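Local coordinates for protein tannase (PDB 3WA7) that catalyses the hydrolysis of galloyl ester bonds in tannins, as a tannase with an alpha/beta-hydrolase fold, at residues A[32-37]-A[109-114]; A[133-138]-A[186-191]; A[248-253]-A[342-347]. All blocks are in the same frame, centred on the assembly; numbering follows the deposited sequence.

Contact 1 of 3, residues A[32-37]-A[109-114]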
loop_
_atom_site.group_PDB
_atom_site.type_symbol
_atom_site.label_atom_id
_atom_site.label_comp_id
_atom_site.label_asym_id
_atom_site.label_seq_id
_atom_site.Cartn_x
_atom_site.Cartn_y
_atom_site.Cartn_z
ATOM N N ILE A 32 -21.807 8.081 4.425
ATOM C CA ILE A 32 -21.741 9.526 4.341
ATOM C C ILE A 32 -21.076 9.929 3.026
ATOM O O ILE A 32 -19.926 9.582 2.772
ATOM C CB ILE A 32 -20.910 10.106 5.510
ATOM C CG1 ILE A 32 -21.587 9.775 6.843
ATOM C CG2 ILE A 32 -20.746 11.610 5.338
ATOM C CD1 ILE A 32 -20.746 10.115 8.056
ATOM N N GLN A 33 -21.813 10.646 2.187
ATOM C CA GLN A 33 -21.277 11.118 0.916
ATOM C C GLN A 33 -20.210 12.147 1.289
ATOM O O GLN A 33 -20.512 13.125 1.973
ATOM C CB GLN A 33 -22.405 11.767 0.113
ATOM C CG GLN A 33 -22.012 12.318 -1.238
ATOM C CD GLN A 33 -23.208 12.887 -1.977
ATOM O OE1 GLN A 33 -24.202 12.192 -2.196
ATOM N NE2 GLN A 33 -23.120 14.153 -2.365
ATOM N N TYR A 34 -18.967 11.943 0.854
ATOM C CA TYR A 34 -17.915 12.883 1.223
ATOM C C TYR A 34 -17.531 13.938 0.184
ATOM O O TYR A 34 -16.617 14.731 0.413
ATOM C CB TYR A 34 -16.675 12.127 1.732
ATOM C CG TYR A 34 -16.072 11.127 0.774
ATOM C CD1 TYR A 34 -15.281 11.544 -0.293
ATOM C CD2 TYR A 34 -16.274 9.758 0.952
ATOM C CE1 TYR A 34 -14.699 10.620 -1.164
ATOM C CE2 TYR A 34 -15.699 8.827 0.091
ATOM C CZ TYR A 34 -14.913 9.264 -0.964
ATOM O OH TYR A 34 -14.338 8.348 -1.819
ATOM N N VAL A 35 -18.226 13.938 -0.952
ATOM C CA VAL A 35 -18.016 14.950 -1.990
ATOM C C VAL A 35 -19.405 15.407 -2.430
ATOM O O VAL A 35 -20.375 14.654 -2.314
ATOM C CB VAL A 35 -17.241 14.417 -3.233
ATOM C CG1 VAL A 35 -15.816 14.048 -2.841
ATOM C CG2 VAL A 35 -17.964 13.235 -3.846
ATOM N N GLN A 36 -19.504 16.638 -2.921
ATOM C CA GLN A 36 -20.786 17.183 -3.357
ATOM C C GLN A 36 -21.292 16.584 -4.663
ATOM O O GLN A 36 -22.501 16.444 -4.865
ATOM C CB GLN A 36 -20.690 18.701 -3.521
ATOM C CG GLN A 36 -20.399 19.452 -2.240
ATOM C CD GLN A 36 -20.390 20.952 -2.447
ATOM O OE1 GLN A 36 -21.384 21.537 -2.878
ATOM N NE2 GLN A 36 -19.262 21.584 -2.144
ATOM N N HIS A 37 -20.370 16.230 -5.554
ATOM C CA HIS A 37 -20.756 15.669 -6.840
ATOM C C HIS A 37 -20.101 14.319 -7.118
ATOM O O HIS A 37 -19.223 14.205 -7.976
ATOM C CB HIS A 37 -20.408 16.661 -7.954
ATOM C CG HIS A 37 -20.833 18.066 -7.658
ATOM N ND1 HIS A 37 -19.931 19.086 -7.437
ATOM C CD2 HIS A 37 -22.063 18.612 -7.506
ATOM C CE1 HIS A 37 -20.588 20.199 -7.162
ATOM N NE2 HIS A 37 -21.883 19.938 -7.196
ATOM N N VAL A 109 -12.144 6.270 10.417
ATOM C CA VAL A 109 -12.932 6.762 9.297
ATOM C C VAL A 109 -12.517 5.881 8.126
ATOM O O VAL A 109 -11.384 5.948 7.648
ATOM C CB VAL A 109 -12.642 8.249 8.995
ATOM C CG1 VAL A 109 -13.423 8.692 7.756
ATOM C CG2 VAL A 109 -13.054 9.103 10.192
ATOM N N ALA A 110 -13.438 5.022 7.699
ATOM C CA ALA A 110 -13.185 4.093 6.606
ATOM C C ALA A 110 -13.923 4.557 5.361
ATOM O O ALA A 110 -15.145 4.451 5.277
ATOM C CB ALA A 110 -13.643 2.697 7.002
ATOM N N ALA A 111 -13.168 5.062 4.392
ATOM C CA ALA A 111 -13.762 5.570 3.164
ATOM C C ALA A 111 -13.758 4.580 2.005
ATOM O O ALA A 111 -12.821 3.796 1.843
ATOM C CB ALA A 111 -13.052 6.856 2.747
ATOM N N GLY A 112 -14.827 4.618 1.212
ATOM C CA GLY A 112 -14.926 3.765 0.040
ATOM C C GLY A 112 -14.106 4.465 -1.027
ATOM O O GLY A 112 -14.152 5.692 -1.136
ATOM N N ILE A 113 -13.366 3.696 -1.818
ATOM C CA ILE A 113 -12.487 4.249 -2.843
ATOM C C ILE A 113 -12.728 3.644 -4.225
ATOM O O ILE A 113 -12.798 2.427 -4.368
ATOM C CB ILE A 113 -11.004 3.990 -2.455
ATOM C CG1 ILE A 113 -10.719 4.572 -1.067
ATOM C CG2 ILE A 113 -10.070 4.573 -3.504
ATOM C CD1 ILE A 113 -10.847 6.085 -0.990
ATOM N N ARG A 114 -12.853 4.496 -5.239
ATOM C CA ARG A 114 -13.057 4.019 -6.606
ATOM C C ARG A 114 -11.861 3.202 -7.083
ATOM O O ARG A 114 -10.723 3.456 -6.681
ATOM C CB ARG A 114 -13.253 5.196 -7.561
ATOM C CG ARG A 114 -14.619 5.847 -7.511
ATOM C CD ARG A 114 -14.625 7.056 -8.427
ATOM N NE ARG A 114 -13.786 8.124 -7.894
ATOM C CZ ARG A 114 -13.384 9.183 -8.592
ATOM N NH1 ARG A 114 -13.731 9.318 -9.866
ATOM N NH2 ARG A 114 -12.667 10.129 -8.002
#

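Contact 2 of 3, residues A[133-138]-A[186-191]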
loop_
_atom_site.group_PDB
_atom_site.type_symbol
_atom_site.label_atom_id
_atom_site.label_comp_id
_atom_site.label_asym_id
_atom_site.label_seq_id
_atom_site.Cartn_x
_atom_site.Cartn_y
_atom_site.Cartn_z
ATOM N N ILE A 133 -6.490 7.850 -5.547
ATOM C CA ILE A 133 -5.871 8.818 -4.654
ATOM C C ILE A 133 -6.704 10.093 -4.536
ATOM O O ILE A 133 -6.675 10.765 -3.509
ATOM C CB ILE A 133 -4.419 9.139 -5.098
ATOM C CG1 ILE A 133 -3.758 10.084 -4.092
ATOM C CG2 ILE A 133 -4.410 9.728 -6.496
ATOM C CD1 ILE A 133 -3.595 9.494 -2.700
ATOM N N VAL A 134 -7.460 10.424 -5.582
ATOM C CA VAL A 134 -8.324 11.598 -5.519
ATOM C C VAL A 134 -9.385 11.322 -4.451
ATOM O O VAL A 134 -9.700 12.194 -3.637
ATOM C CB VAL A 134 -9.005 11.878 -6.883
ATOM C CG1 VAL A 134 -10.132 12.894 -6.716
ATOM C CG2 VAL A 134 -7.977 12.422 -7.864
ATOM N N ASP A 135 -9.920 10.102 -4.441
ATOM C CA ASP A 135 -10.936 9.742 -3.450
ATOM C C ASP A 135 -10.363 9.713 -2.037
ATOM O O ASP A 135 -11.012 10.159 -1.095
ATOM C CB ASP A 135 -11.563 8.381 -3.765
ATOM C CG ASP A 135 -12.610 8.458 -4.862
ATOM O OD1 ASP A 135 -13.025 9.582 -5.223
ATOM O OD2 ASP A 135 -13.027 7.392 -5.356
HETATM N N MSE A 136 -9.153 9.183 -1.884
HETATM C CA MSE A 136 -8.533 9.135 -0.564
HETATM C C MSE A 136 -8.354 10.562 -0.047
HETATM O O MSE A 136 -8.610 10.850 1.123
HETATM C CB MSE A 136 -7.175 8.428 -0.635
HETATM C CG MSE A 136 -6.562 8.120 0.726
HETATM SE SE MSE A 136 -7.590 6.821 1.740
HETATM C CE MSE A 136 -8.429 8.012 3.017
ATOM N N LYS A 137 -7.933 11.461 -0.930
ATOM C CA LYS A 137 -7.727 12.855 -0.550
ATOM C C LYS A 137 -9.047 13.548 -0.231
ATOM O O LYS A 137 -9.122 14.351 0.703
ATOM C CB LYS A 137 -6.994 13.609 -1.665
ATOM C CG LYS A 137 -5.500 13.305 -1.747
ATOM C CD LYS A 137 -4.883 13.846 -3.039
ATOM C CE LYS A 137 -3.363 13.687 -3.038
ATOM N NZ LYS A 137 -2.725 14.552 -2.006
ATOM N N ALA A 138 -10.086 13.249 -1.008
ATOM C CA ALA A 138 -11.393 13.854 -0.769
ATOM C C ALA A 138 -11.894 13.433 0.608
ATOM O O ALA A 138 -12.464 14.241 1.343
ATOM C CB ALA A 138 -12.387 13.418 -1.840
ATOM N N THR A 186 -11.858 19.615 -7.319
ATOM C CA THR A 186 -12.781 20.717 -7.544
ATOM C C THR A 186 -14.013 20.206 -8.282
ATOM O O THR A 186 -15.139 20.563 -7.939
ATOM C CB THR A 186 -12.122 21.837 -8.377
ATOM O OG1 THR A 186 -11.063 22.433 -7.617
ATOM C CG2 THR A 186 -13.147 22.906 -8.747
ATOM N N ALA A 187 -13.792 19.363 -9.287
ATOM C CA ALA A 187 -14.885 18.802 -10.074
ATOM C C ALA A 187 -15.836 17.987 -9.205
ATOM O O ALA A 187 -17.054 18.052 -9.375
ATOM C CB ALA A 187 -14.330 17.931 -11.199
ATOM N N LEU A 188 -15.275 17.220 -8.276
ATOM C CA LEU A 188 -16.074 16.388 -7.381
ATOM C C LEU A 188 -16.774 17.204 -6.309
ATOM O O LEU A 188 -17.724 16.731 -5.686
ATOM C CB LEU A 188 -15.194 15.350 -6.687
ATOM C CG LEU A 188 -14.613 14.200 -7.502
ATOM C CD1 LEU A 188 -13.684 13.383 -6.611
ATOM C CD2 LEU A 188 -15.734 13.335 -8.044
ATOM N N GLY A 189 -16.295 18.420 -6.084
ATOM C CA GLY A 189 -16.883 19.251 -5.052
ATOM C C GLY A 189 -16.437 18.756 -3.688
ATOM O O GLY A 189 -17.239 18.643 -2.764
ATOM N N ALA A 190 -15.151 18.437 -3.564
ATOM C CA ALA A 190 -14.611 17.964 -2.296
ATOM C C ALA A 190 -14.610 19.122 -1.304
ATOM O O ALA A 190 -14.669 20.285 -1.700
ATOM C CB ALA A 190 -13.196 17.432 -2.491
ATOM N N ALA A 191 -14.542 18.801 -0.017
ATOM C CA ALA A 191 -14.552 19.823 1.023
ATOM C C ALA A 191 -13.360 20.762 0.908
ATOM O O ALA A 191 -12.270 20.351 0.506
ATOM C CB ALA A 191 -14.573 19.164 2.407
HETATM O O HOH W 1 -14.275 16.089 0.486
#

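Contact 3 of 3, residues A[248-253]-A[342-347]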
loop_
_atom_site.group_PDB
_atom_site.type_symbol
_atom_site.label_atom_id
_atom_site.label_comp_id
_atom_site.label_asym_id
_atom_site.label_seq_id
_atom_site.Cartn_x
_atom_site.Cartn_y
_atom_site.Cartn_z
ATOM N N GLY A 248 4.070 -21.651 -15.120
ATOM C CA GLY A 248 4.544 -21.617 -16.487
ATOM C C GLY A 248 6.044 -21.442 -16.558
ATOM O O GLY A 248 6.695 -21.171 -15.550
ATOM N N GLN A 249 6.586 -21.609 -17.759
ATOM C CA GLN A 249 8.013 -21.466 -18.004
ATOM C C GLN A 249 8.216 -20.269 -18.919
ATOM O O GLN A 249 7.499 -20.112 -19.907
ATOM C CB GLN A 249 8.566 -22.715 -18.691
ATOM C CG GLN A 249 8.631 -23.955 -17.821
ATOM C CD GLN A 249 9.622 -23.814 -16.686
ATOM O OE1 GLN A 249 10.734 -23.318 -16.875
ATOM N NE2 GLN A 249 9.229 -24.264 -15.499
ATOM N N LEU A 250 9.187 -19.424 -18.589
ATOM C CA LEU A 250 9.473 -18.255 -19.408
ATOM C C LEU A 250 10.047 -18.698 -20.746
ATOM O O LEU A 250 10.895 -19.587 -20.804
ATOM C CB LEU A 250 10.487 -17.340 -18.713
ATOM C CG LEU A 250 10.094 -16.722 -17.371
ATOM C CD1 LEU A 250 11.217 -15.815 -16.888
ATOM C CD2 LEU A 250 8.799 -15.936 -17.523
ATOM N N THR A 251 9.573 -18.079 -21.821
ATOM C CA THR A 251 10.063 -18.392 -23.157
ATOM C C THR A 251 11.435 -17.749 -23.288
ATOM O O THR A 251 11.841 -16.971 -22.425
ATOM C CB THR A 251 9.147 -17.800 -24.239
ATOM O OG1 THR A 251 9.041 -16.383 -24.046
ATOM C CG2 THR A 251 7.763 -18.424 -24.168
ATOM N N VAL A 252 12.153 -18.066 -24.360
ATOM C CA VAL A 252 13.468 -17.481 -24.562
ATOM C C VAL A 252 13.310 -15.968 -24.675
ATOM O O VAL A 252 14.129 -15.209 -24.159
ATOM C CB VAL A 252 14.140 -18.029 -25.843
ATOM C CG1 VAL A 252 15.476 -17.337 -26.074
ATOM C CG2 VAL A 252 14.347 -19.528 -25.712
ATOM N N GLU A 253 12.239 -15.541 -25.336
ATOM C CA GLU A 253 11.965 -14.119 -25.518
ATOM C C GLU A 253 11.759 -13.436 -24.170
ATOM O O GLU A 253 12.237 -12.321 -23.951
ATOM C CB GLU A 253 10.725 -13.926 -26.392
ATOM C CG GLU A 253 10.494 -12.489 -26.834
ATOM C CD GLU A 253 9.374 -12.366 -27.851
ATOM O OE1 GLU A 253 9.400 -13.108 -28.855
ATOM O OE2 GLU A 253 8.472 -11.527 -27.652
HETATM N N MSE A 342 6.832 -15.433 -8.780
HETATM C CA MSE A 342 5.378 -15.445 -8.866
HETATM C C MSE A 342 4.872 -14.989 -10.228
HETATM O O MSE A 342 4.088 -15.683 -10.875
HETATM C CB MSE A 342 4.788 -14.532 -7.791
HETATM C CG MSE A 342 3.277 -14.485 -7.782
HETATM SE SE MSE A 342 2.629 -13.073 -6.648
HETATM C CE MSE A 342 0.911 -12.796 -7.480
ATOM N N LYS A 343 5.332 -13.818 -10.657
ATOM C CA LYS A 343 4.901 -13.227 -11.919
ATOM C C LYS A 343 5.846 -13.440 -13.096
ATOM O O LYS A 343 7.052 -13.619 -12.919
ATOM C CB LYS A 343 4.670 -11.728 -11.712
ATOM C CG LYS A 343 3.636 -11.422 -10.636
ATOM C CD LYS A 343 3.540 -9.934 -10.358
ATOM C CE LYS A 343 2.448 -9.638 -9.339
ATOM N NZ LYS A 343 2.323 -8.176 -9.068
ATOM N N ALA A 344 5.278 -13.408 -14.299
ATOM C CA ALA A 344 6.042 -13.580 -15.531
ATOM C C ALA A 344 6.715 -12.265 -15.922
ATOM O O ALA A 344 6.866 -11.372 -15.088
ATOM C CB ALA A 344 5.124 -14.060 -16.652
ATOM N N VAL A 345 7.101 -12.140 -17.190
ATOM C CA VAL A 345 7.791 -10.942 -17.665
ATOM C C VAL A 345 7.106 -10.257 -18.852
ATOM O O VAL A 345 6.818 -10.899 -19.862
ATOM C CB VAL A 345 9.240 -11.293 -18.090
ATOM C CG1 VAL A 345 10.014 -10.026 -18.427
ATOM C CG2 VAL A 345 9.932 -12.069 -16.985
ATOM N N PRO A 346 6.810 -8.950 -18.736
ATOM C CA PRO A 346 7.068 -8.090 -17.576
ATOM C C PRO A 346 6.036 -8.428 -16.503
ATOM O O PRO A 346 4.915 -8.824 -16.824
ATOM C CB PRO A 346 6.872 -6.680 -18.135
ATOM C CG PRO A 346 7.169 -6.836 -19.604
ATOM C CD PRO A 346 6.482 -8.133 -19.919
ATOM N N ALA A 347 6.406 -8.271 -15.236
ATOM C CA ALA A 347 5.496 -8.590 -14.139
ATOM C C ALA A 347 4.362 -7.586 -13.945
ATOM O O ALA A 347 3.296 -7.945 -13.436
ATOM C CB ALA A 347 6.287 -8.732 -12.831
#

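Contact 1 of 3, residues A[32-37]-A[109-114]
Tyr34 carries the whole contact from its side, reaching over to Ala111, Gly112 and Ile113. The polar part is one hydrogen bond: Tyr34 OH donates to Gly112 O at 2.7 Å, and the hydroxyl meets the carbonyl almost head-on, with a C=O...donor angle of 171°. The acceptor lies at the edge of the ring, in its plane, so the bond continues the flat outline of the phenol. It satisfies a buried carbonyl just where strand 107-111 has given way to loop. Tyr34 can point this way because its CG sits between the backbone N and the carbonyl carbon (chi1 58°), which swings the ring off the end of strand 22-33 and toward the other segment.

The apolar part is lighter, a single pair: Tyr34 CE2 comes to 4.2 Å from Ala111 CB, approaching it obliquely. Separately, the Ile113 CD1 methyl lies near the hydroxyl oxygen, 4.2 Å from Tyr34 OH. A phenylalanine in place of Tyr34 would probably keep the touch on Ala111 but leave the buried Gly112 carbonyl without its donor.

A second hydrogen bond stays within segment 32-37 and braces its turn: Gln33 NE2 donates to Val35 O at 2.8 Å, in the carbonyl plane but somewhat bent, the N-H...O angle being 143°.

The two strands are not neighbours. Strand 44-50 runs between them, antiparallel to both, and Leu45 on it touches Tyr34 and Ala111 alike, while helix 131-145 covers the contact through Asp135 and Ala139. Tyr34 thus ties together two strand ends across an intervening antiparallel strand in the N-terminal half of the mixed central sheet, whose order, with strand 107-111 placed before strand 69-72, is that of the alpha/beta-hydrolase fold.

Contact 2 of 3, residues A[133-138]-A[186-191]
A water molecule supplies the hydrogen-bonded link between Ala138 and Ala191; segments 133-138 and 186-191 make no direct hydrogen bond to each other. It donates to Ala138 O at 2.7 Å and accepts from Ala191 N at 2.8 Å, joining the backbone of helix 131-145 to the chain just beyond helix 182-188. That second helix ends in a Schellman motif. Gly189 is its C-prime residue, with a positive phi of 75° that suits glycine; Gly189 N bonds to Thr186 O, and Ala190 N turns back to Leu185 O. The reversal brings Ala190 down on Ala138, with Ala138 CA 5.4 Å from Ala190 CA. Two methyl groups therefore meet there, Ala138 CB and Ala190 CB at 4.1 Å, and Leu185 lies against both alanines.

One turn before Ala138 along helix 131-145, Val134 and its neighbour Asp135 meet Leu188, the last residue before Gly189. Asp135 is buried, yet its carboxylate has strong partners elsewhere: OD2 forms a salt bridge with Arg114 and OD1 a hydrogen bond with Gln43. The methyl of Leu188 therefore lies beside an oxygen that already has its partner, the two side chains crossing at about a right angle, with Leu188 CD1 4.1 Å from Asp135 OD1. Such a carboxylate, held by a guanidinium group, is likely to stay ionised despite its burial. In this way the helix leading to strand 157-160 of the alpha/beta-hydrolase sheet is joined to helix 182-188. Val134 holds CG1 anti to its own backbone N (chi1 167°), and that methyl meets Leu188 CD1 at 3.6 Å.

Contact 3 of 3, residues A[248-253]-A[342-347]
This is a small, wholly apolar contact in which Leu250 packs on Ala344 and Val345. Both segments belong to the long insertion between strands 199-203 and 410-414 of the central sheet, the place where alpha/beta-hydrolases commonly carry a lid. Leu250 sits in the short link between strand 241-249 and helix 252-271, which Thr251 precedes as N-cap, its backbone N bonded to the Glu254 carboxylate; the pattern is consistent with a capping box. The partner is a loop that follows helix 332-339.

The leucine puts both branches to use. Its CD2 lies 4.1 Å from Ala344 CA, so it rests on the loop backbone as well as on the alanine methyl. Val345 stands across the leucine at about a right angle and also touches Leu257 and Leu261 of helix 252-271, while Trp226 of strand 225-232 touches Leu250. Through these side chains the loop packs on the first half of helix 252-271 and on the turn that joins it to strand 241-249. With its CG2 anti to the carbonyl carbon, Val345 presents that methyl to the fork of the leucine, Val345 CG2 lying 4.0 Å from Leu250 CD1 and 4.1 Å from Leu250 CD2.

Contacts 1 and 2 form one neighbourhood, their centres about 9 Å apart. Helix 131-145, which supplies half of contact 2, also covers contact 1, and His37 N makes a probable hydrogen bond to Leu188 O, so the loop after strand 22-33 meets the end of helix 182-188. Contact 3 shares none of these elements; its centre is about 39 Å from that of contact 1, on the opposite side of the chain's centre. Most touching residues are buried in all three, though Ala190 and Ala344 are partly exposed. The chemistry differs: a tyrosine hydroxyl at the strand ends, water and methyl groups between one helix and the end of another with its following loop, and purely apolar packing in the insertion.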